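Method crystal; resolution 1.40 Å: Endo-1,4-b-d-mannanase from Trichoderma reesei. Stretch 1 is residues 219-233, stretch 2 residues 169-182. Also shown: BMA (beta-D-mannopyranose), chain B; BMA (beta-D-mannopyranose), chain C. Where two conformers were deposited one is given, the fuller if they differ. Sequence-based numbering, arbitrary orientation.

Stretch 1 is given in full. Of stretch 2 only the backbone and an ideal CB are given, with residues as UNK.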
# COMPACT_ATOMS: atom_id res chain seq x y z
N THR A 219 -13.44 2.72 -16.66
CA THR A 219 -13.16 2.11 -18.00
C THR A 219 -11.87 1.31 -17.97
O THR A 219 -11.23 1.19 -16.89
CB THR A 219 -13.11 3.21 -19.09
OG1 THR A 219 -14.36 3.95 -19.18
CG2 THR A 219 -12.84 2.70 -20.48
N TYR A 220 -11.41 0.79 -19.10
CA TYR A 220 -10.31 -0.17 -19.20
C TYR A 220 -9.14 0.38 -19.97
O TYR A 220 -8.51 -0.32 -20.81
CB TYR A 220 -10.83 -1.50 -19.79
CG TYR A 220 -11.87 -2.15 -18.90
CD1 TYR A 220 -11.56 -2.92 -17.77
CD2 TYR A 220 -13.24 -1.88 -19.11
CE1 TYR A 220 -12.50 -3.52 -16.97
CE2 TYR A 220 -14.21 -2.43 -18.27
CZ TYR A 220 -13.83 -3.24 -17.20
OH TYR A 220 -14.77 -3.86 -16.41
N GLY A 221 -8.73 1.62 -19.77
CA GLY A 221 -7.60 2.21 -20.44
C GLY A 221 -6.25 2.10 -19.73
O GLY A 221 -5.24 2.55 -20.28
N GLU A 222 -6.26 1.57 -18.48
CA GLU A 222 -5.02 1.51 -17.67
C GLU A 222 -4.56 0.08 -17.48
O GLU A 222 -3.68 -0.16 -16.62
CB GLU A 222 -5.19 2.26 -16.33
CG GLU A 222 -5.53 3.76 -16.53
CD GLU A 222 -4.47 4.54 -17.28
OE1 GLU A 222 -3.30 4.11 -17.43
OE2 GLU A 222 -4.82 5.66 -17.79
N GLY A 223 -5.08 -0.87 -18.29
CA GLY A 223 -4.56 -2.24 -18.20
C GLY A 223 -5.06 -3.09 -17.03
O GLY A 223 -4.48 -4.18 -16.83
N THR A 224 -6.04 -2.58 -16.23
CA THR A 224 -6.50 -3.42 -15.08
C THR A 224 -7.98 -3.69 -15.14
O THR A 224 -8.74 -2.85 -15.66
CB THR A 224 -6.13 -2.75 -13.72
OG1 THR A 224 -6.77 -1.44 -13.62
CG2 THR A 224 -4.61 -2.51 -13.59
N ASP A 225 -8.37 -4.92 -14.74
CA ASP A 225 -9.77 -5.35 -14.66
C ASP A 225 -9.95 -5.80 -13.19
O ASP A 225 -9.40 -6.85 -12.81
CB ASP A 225 -10.00 -6.48 -15.68
CG ASP A 225 -11.44 -6.97 -15.71
OD1 ASP A 225 -12.07 -7.10 -14.65
OD2 ASP A 225 -12.00 -7.27 -16.81
N PHE A 226 -10.63 -4.98 -12.40
CA PHE A 226 -10.74 -5.26 -10.95
C PHE A 226 -11.32 -6.61 -10.62
O PHE A 226 -10.75 -7.37 -9.78
CB PHE A 226 -11.57 -4.16 -10.24
CG PHE A 226 -11.55 -4.30 -8.74
CD1 PHE A 226 -10.38 -3.97 -8.05
CD2 PHE A 226 -12.68 -4.71 -8.04
CE1 PHE A 226 -10.37 -4.03 -6.65
CE2 PHE A 226 -12.63 -4.80 -6.63
CZ PHE A 226 -11.45 -4.49 -5.92
N ALA A 227 -12.44 -6.97 -11.28
CA ALA A 227 -13.05 -8.28 -11.01
C ALA A 227 -12.16 -9.46 -11.41
O ALA A 227 -12.10 -10.48 -10.68
CB ALA A 227 -14.44 -8.37 -11.65
N LYS A 228 -11.44 -9.36 -12.52
CA LYS A 228 -10.52 -10.41 -12.94
C LYS A 228 -9.36 -10.55 -11.93
O LYS A 228 -8.92 -11.65 -11.55
CB LYS A 228 -9.93 -10.20 -14.35
CG LYS A 228 -11.00 -10.52 -15.43
CD LYS A 228 -10.34 -10.47 -16.81
CE LYS A 228 -11.44 -10.82 -17.84
NZ LYS A 228 -10.82 -10.98 -19.21
N ASN A 229 -8.82 -9.41 -11.43
CA ASN A 229 -7.70 -9.47 -10.53
C ASN A 229 -8.09 -10.09 -9.18
O ASN A 229 -7.30 -10.93 -8.64
CB ASN A 229 -7.07 -8.08 -10.31
CG ASN A 229 -6.42 -7.49 -11.52
OD1 ASN A 229 -5.92 -8.22 -12.41
ND2 ASN A 229 -6.31 -6.13 -11.64
N VAL A 230 -9.27 -9.66 -8.65
CA VAL A 230 -9.54 -10.20 -7.28
C VAL A 230 -9.94 -11.67 -7.30
O VAL A 230 -9.95 -12.27 -6.22
CB VAL A 230 -10.65 -9.40 -6.57
CG1 VAL A 230 -10.22 -7.98 -6.30
CG2 VAL A 230 -11.99 -9.40 -7.28
N GLN A 231 -10.17 -12.30 -8.43
CA GLN A 231 -10.45 -13.72 -8.55
C GLN A 231 -9.18 -14.56 -8.57
O GLN A 231 -9.26 -15.80 -8.44
CB GLN A 231 -11.28 -14.03 -9.85
CG GLN A 231 -12.67 -13.50 -9.56
CD GLN A 231 -13.62 -13.26 -10.70
OE1 GLN A 231 -14.56 -12.46 -10.47
NE2 GLN A 231 -13.38 -13.87 -11.84
N ILE A 232 -7.96 -13.98 -8.65
CA ILE A 232 -6.70 -14.75 -8.64
C ILE A 232 -6.56 -15.46 -7.28
O ILE A 232 -6.68 -14.82 -6.24
CB ILE A 232 -5.49 -13.78 -8.93
CG1 ILE A 232 -5.59 -13.22 -10.37
CG2 ILE A 232 -4.15 -14.49 -8.68
CD1 ILE A 232 -4.55 -12.12 -10.67
N LYS A 233 -6.32 -16.79 -7.29
CA LYS A 233 -6.37 -17.55 -6.06
C LYS A 233 -5.32 -17.19 -5.03
O LYS A 233 -5.60 -17.26 -3.82
CB LYS A 233 -6.18 -19.07 -6.39
CG LYS A 233 -7.10 -19.70 -7.40
CD LYS A 233 -6.97 -21.22 -7.20
CE LYS A 233 -5.57 -21.82 -7.22
NZ LYS A 233 -5.78 -23.32 -7.49
N UNK A 169 0.11 0.87 -7.01
CA UNK A 169 -0.68 1.36 -8.17
C UNK A 169 -0.21 0.80 -9.49
O UNK A 169 -0.11 1.56 -10.49
CB UNK A 169 -0.63 2.89 -8.24
N UNK A 170 0.06 -0.50 -9.67
CA UNK A 170 0.48 -1.03 -10.98
C UNK A 170 -0.54 -0.67 -12.07
O UNK A 170 -1.76 -0.84 -11.87
CB UNK A 170 0.66 -2.55 -10.91
N UNK A 171 -0.04 -0.20 -13.22
CA UNK A 171 -0.86 0.08 -14.40
C UNK A 171 -0.13 -0.45 -15.63
O UNK A 171 1.11 -0.61 -15.61
CB UNK A 171 -1.15 1.58 -14.54
N UNK A 172 -0.87 -0.64 -16.71
CA UNK A 172 -0.23 -1.01 -18.00
C UNK A 172 -1.03 -0.18 -19.03
O UNK A 172 -2.09 -0.68 -19.51
CB UNK A 172 -0.28 -2.51 -18.29
N UNK A 173 -0.63 1.08 -19.21
CA UNK A 173 -1.51 1.99 -20.01
C UNK A 173 -1.75 1.46 -21.44
O UNK A 173 -0.80 1.25 -22.16
CB UNK A 173 -0.89 3.39 -20.09
N UNK A 174 -3.04 1.38 -21.81
CA UNK A 174 -3.40 0.85 -23.15
C UNK A 174 -3.17 -0.63 -23.36
O UNK A 174 -3.48 -1.12 -24.48
CB UNK A 174 -2.61 1.60 -24.22
N UNK A 175 -2.68 -1.41 -22.37
CA UNK A 175 -2.44 -2.83 -22.57
C UNK A 175 -3.71 -3.64 -22.43
O UNK A 175 -4.73 -3.28 -21.82
CB UNK A 175 -1.39 -3.34 -21.58
N UNK A 176 -3.64 -4.87 -23.03
CA UNK A 176 -4.68 -5.84 -22.69
C UNK A 176 -4.65 -6.00 -21.12
O UNK A 176 -3.53 -6.11 -20.56
CB UNK A 176 -4.45 -7.17 -23.41
N UNK A 177 -5.82 -6.20 -20.54
CA UNK A 177 -5.85 -6.39 -19.08
C UNK A 177 -5.27 -7.74 -18.64
O UNK A 177 -4.89 -7.96 -17.45
CB UNK A 177 -7.29 -6.27 -18.57
N UNK A 178 -5.00 -8.66 -19.58
CA UNK A 178 -4.42 -9.98 -19.24
C UNK A 178 -2.94 -9.83 -18.92
O UNK A 178 -2.36 -10.78 -18.31
CB UNK A 178 -4.61 -10.98 -20.39
N UNK A 179 -2.24 -8.76 -19.33
CA UNK A 179 -0.80 -8.69 -18.97
C UNK A 179 -0.67 -8.58 -17.44
O UNK A 179 0.09 -9.41 -16.87
CB UNK A 179 -0.12 -7.50 -19.65
N UNK A 180 -1.39 -7.69 -16.79
CA UNK A 180 -1.32 -7.67 -15.30
C UNK A 180 -1.96 -8.87 -14.70
O UNK A 180 -1.44 -9.39 -13.66
CB UNK A 180 -1.99 -6.42 -14.73
N UNK A 181 -3.01 -9.53 -15.28
CA UNK A 181 -3.52 -10.78 -14.65
C UNK A 181 -2.42 -11.84 -14.62
O UNK A 181 -2.21 -12.49 -13.57
CB UNK A 181 -4.74 -11.32 -15.40
N UNK A 182 -1.72 -12.08 -15.73
CA UNK A 182 -0.70 -13.14 -15.77
C UNK A 182 0.51 -12.80 -14.92
O UNK A 182 1.01 -13.69 -14.19
CB UNK A 182 -0.25 -13.39 -17.21
C1 BMA B . -1.39 9.66 -11.20
C2 BMA B . -0.07 10.24 -10.62
C3 BMA B . 0.36 9.43 -9.39
C4 BMA B . -0.80 9.25 -8.43
C5 BMA B . -2.07 8.73 -9.10
C6 BMA B . -3.33 8.89 -8.17
O2 BMA B . -0.26 11.60 -10.22
O3 BMA B . 1.47 9.98 -8.73
O4 BMA B . -0.36 8.36 -7.39
O5 BMA B . -2.44 9.66 -10.19
O6 BMA B . -4.31 8.19 -8.95
C1 BMA C . -4.63 10.66 -15.29
C2 BMA C . -5.07 9.97 -13.98
C3 BMA C . -4.15 10.34 -12.80
C4 BMA C . -2.69 10.07 -13.18
C5 BMA C . -2.33 10.80 -14.52
C6 BMA C . -0.88 10.78 -14.93
O1 BMA C . -5.43 10.18 -16.37
O2 BMA C . -5.08 8.54 -14.16
O3 BMA C . -4.51 9.43 -11.72
O4 BMA C . -1.77 10.55 -12.22
O5 BMA C . -3.24 10.23 -15.53
O6 BMA C . -0.39 9.58 -15.54

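Position 169 has no part of stretch 1 near its CB, but a mannose hydroxyl is within reach of a long polar side chain. Glu 169 OE1 accepts from O4 of BMA (chain B) at 2.8 Å. Position 170, with phi -55° and psi 135°, would suit proline among others, and Pro 170 is found.

At 171 CB points sideways, with the carboxylate of Glu 222 and the mannose of chain C both ahead. A long donor, lysine or arginine, could serve both. Arg 171 does: NH2 gives a hydrogen bond to O2 of BMA (chain C) at 3.0 Å, while NH1 forms a long salt bridge, 3.7 Å, to Glu 222 OE1, and water 1 bridges the same two atoms.

At 172 the backbone does the pairing: its N donates to Glu 222 O at 2.9 Å. Its CB points sideways, and stretch 1 sets little limit on the side chain; what marks the place is the CB of 175 close by, near enough for a disulfide. Cys 172 and Cys 175 form it, SG to SG 2.0 Å, tying together the ends of the type II turn, which the bond from Cys 175 N to Cys 172 O (3.0 Å) closes.

The CB of 173 points away overall, yet lies 3.7 Å from Glu 222 OE1, so a short donor would suit. Asn 173 bends back, and ND2 donates to Glu 222 OE1 at 3.0 Å. Position 174 has phi 70°, which favours glycine; Gly 174 N donates to Gly 221 O at 2.9 Å.

Position 176 points away, ahead of the turn that leads into a helix, where serine, threonine, aspartate or asparagine could cap. Ser 176 OG accepts from N of 178 at 3.2 Å.

Position 177 points toward stretch 1, its ideal CB 4.0 Å from Asp 225 CB, with the Tyr 220 ring and Lys 228 nearby. A compact side chain fits, valine or threonine for instance. Thr 177 is the mixed kind: CG2 lies 3.8 Å from Thr 224 O, and OG1 meets waters 5 and 6, which lead to Lys 228 NZ and Asp 225 OD2.

Positions 178, 179 and 182 make no contact, so many helix residues would do: Asp 178, Val 179 and Gln 182, with Gln 182 NE2 donating to Asp 178 OD1 at 3.0 Å.

Position 180 points toward the methyl of Thr 224, inviting an aliphatic chain; Ile 180 CD1 lies 3.8 Å from Thr 224 CG2. Position 181 is flanked by Lys 228, Asn 229 and Ile 232, suiting a modest aliphatic. Val 181 places CG1 4.2 Å from Ile 232 CD1 and CG2 4.1 Å from Lys 228 CB.

Stretch 2, residues 169-182: EPRCNGCSTDVIVQ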
# COMPACT_ATOMS: atom_id res chain seq x y z
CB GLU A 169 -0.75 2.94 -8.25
CG GLU A 169 -1.25 3.46 -6.87
CD GLU A 169 -1.59 4.92 -6.89
OE1 GLU A 169 -1.07 5.71 -7.70
OE2 GLU A 169 -2.33 5.32 -5.96
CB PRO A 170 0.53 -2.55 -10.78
CG PRO A 170 -0.26 -2.81 -9.53
CD PRO A 170 -0.10 -1.59 -8.64
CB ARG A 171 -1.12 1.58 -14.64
CG ARG A 171 -1.91 2.29 -13.51
CD ARG A 171 -2.11 3.75 -14.01
NE ARG A 171 -2.91 4.52 -13.07
CZ ARG A 171 -3.40 5.76 -13.34
NH1 ARG A 171 -3.11 6.33 -14.52
NH2 ARG A 171 -4.10 6.36 -12.39
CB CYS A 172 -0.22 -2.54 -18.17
SG CYS A 172 0.87 -3.16 -19.56
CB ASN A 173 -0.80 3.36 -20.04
CG ASN A 173 -1.62 4.37 -20.85
OD1 ASN A 173 -1.25 4.57 -22.03
ND2 ASN A 173 -2.63 4.96 -20.28
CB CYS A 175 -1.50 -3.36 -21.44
SG CYS A 175 0.05 -2.42 -21.28
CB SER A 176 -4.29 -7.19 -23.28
OG SER A 176 -5.01 -8.30 -22.79
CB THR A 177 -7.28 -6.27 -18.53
OG1 THR A 177 -8.07 -7.35 -19.08
CG2 THR A 177 -7.93 -4.91 -18.80
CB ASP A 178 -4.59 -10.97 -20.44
CG ASP A 178 -4.23 -12.39 -20.06
OD1 ASP A 178 -4.82 -12.93 -19.11
OD2 ASP A 178 -3.35 -12.95 -20.78
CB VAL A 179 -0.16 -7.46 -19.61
CG1 VAL A 179 1.30 -7.20 -19.22
CG2 VAL A 179 -0.24 -7.52 -21.17
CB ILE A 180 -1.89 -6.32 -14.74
CG1 ILE A 180 -0.83 -5.23 -15.00
CG2 ILE A 180 -2.25 -6.50 -13.22
CD1 ILE A 180 -1.26 -3.78 -14.72
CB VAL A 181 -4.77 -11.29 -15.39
CG1 VAL A 181 -5.16 -12.66 -14.83
CG2 VAL A 181 -5.98 -10.34 -15.24
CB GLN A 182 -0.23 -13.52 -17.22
CG GLN A 182 -1.37 -14.06 -18.12
CD GLN A 182 -2.19 -15.15 -17.47
OE1 GLN A 182 -1.66 -16.12 -16.83
NE2 GLN A 182 -3.53 -15.05 -17.46
O HOH W 1 -1.08 5.62 -16.65
O HOH W 2 -5.73 -0.70 -21.13
O HOH W 3 -2.36 -5.33 -18.16
O HOH W 4 -5.95 -6.68 -14.78
O HOH W 5 -8.13 -10.12 -19.61
O HOH W 6 -10.79 -7.04 -19.25
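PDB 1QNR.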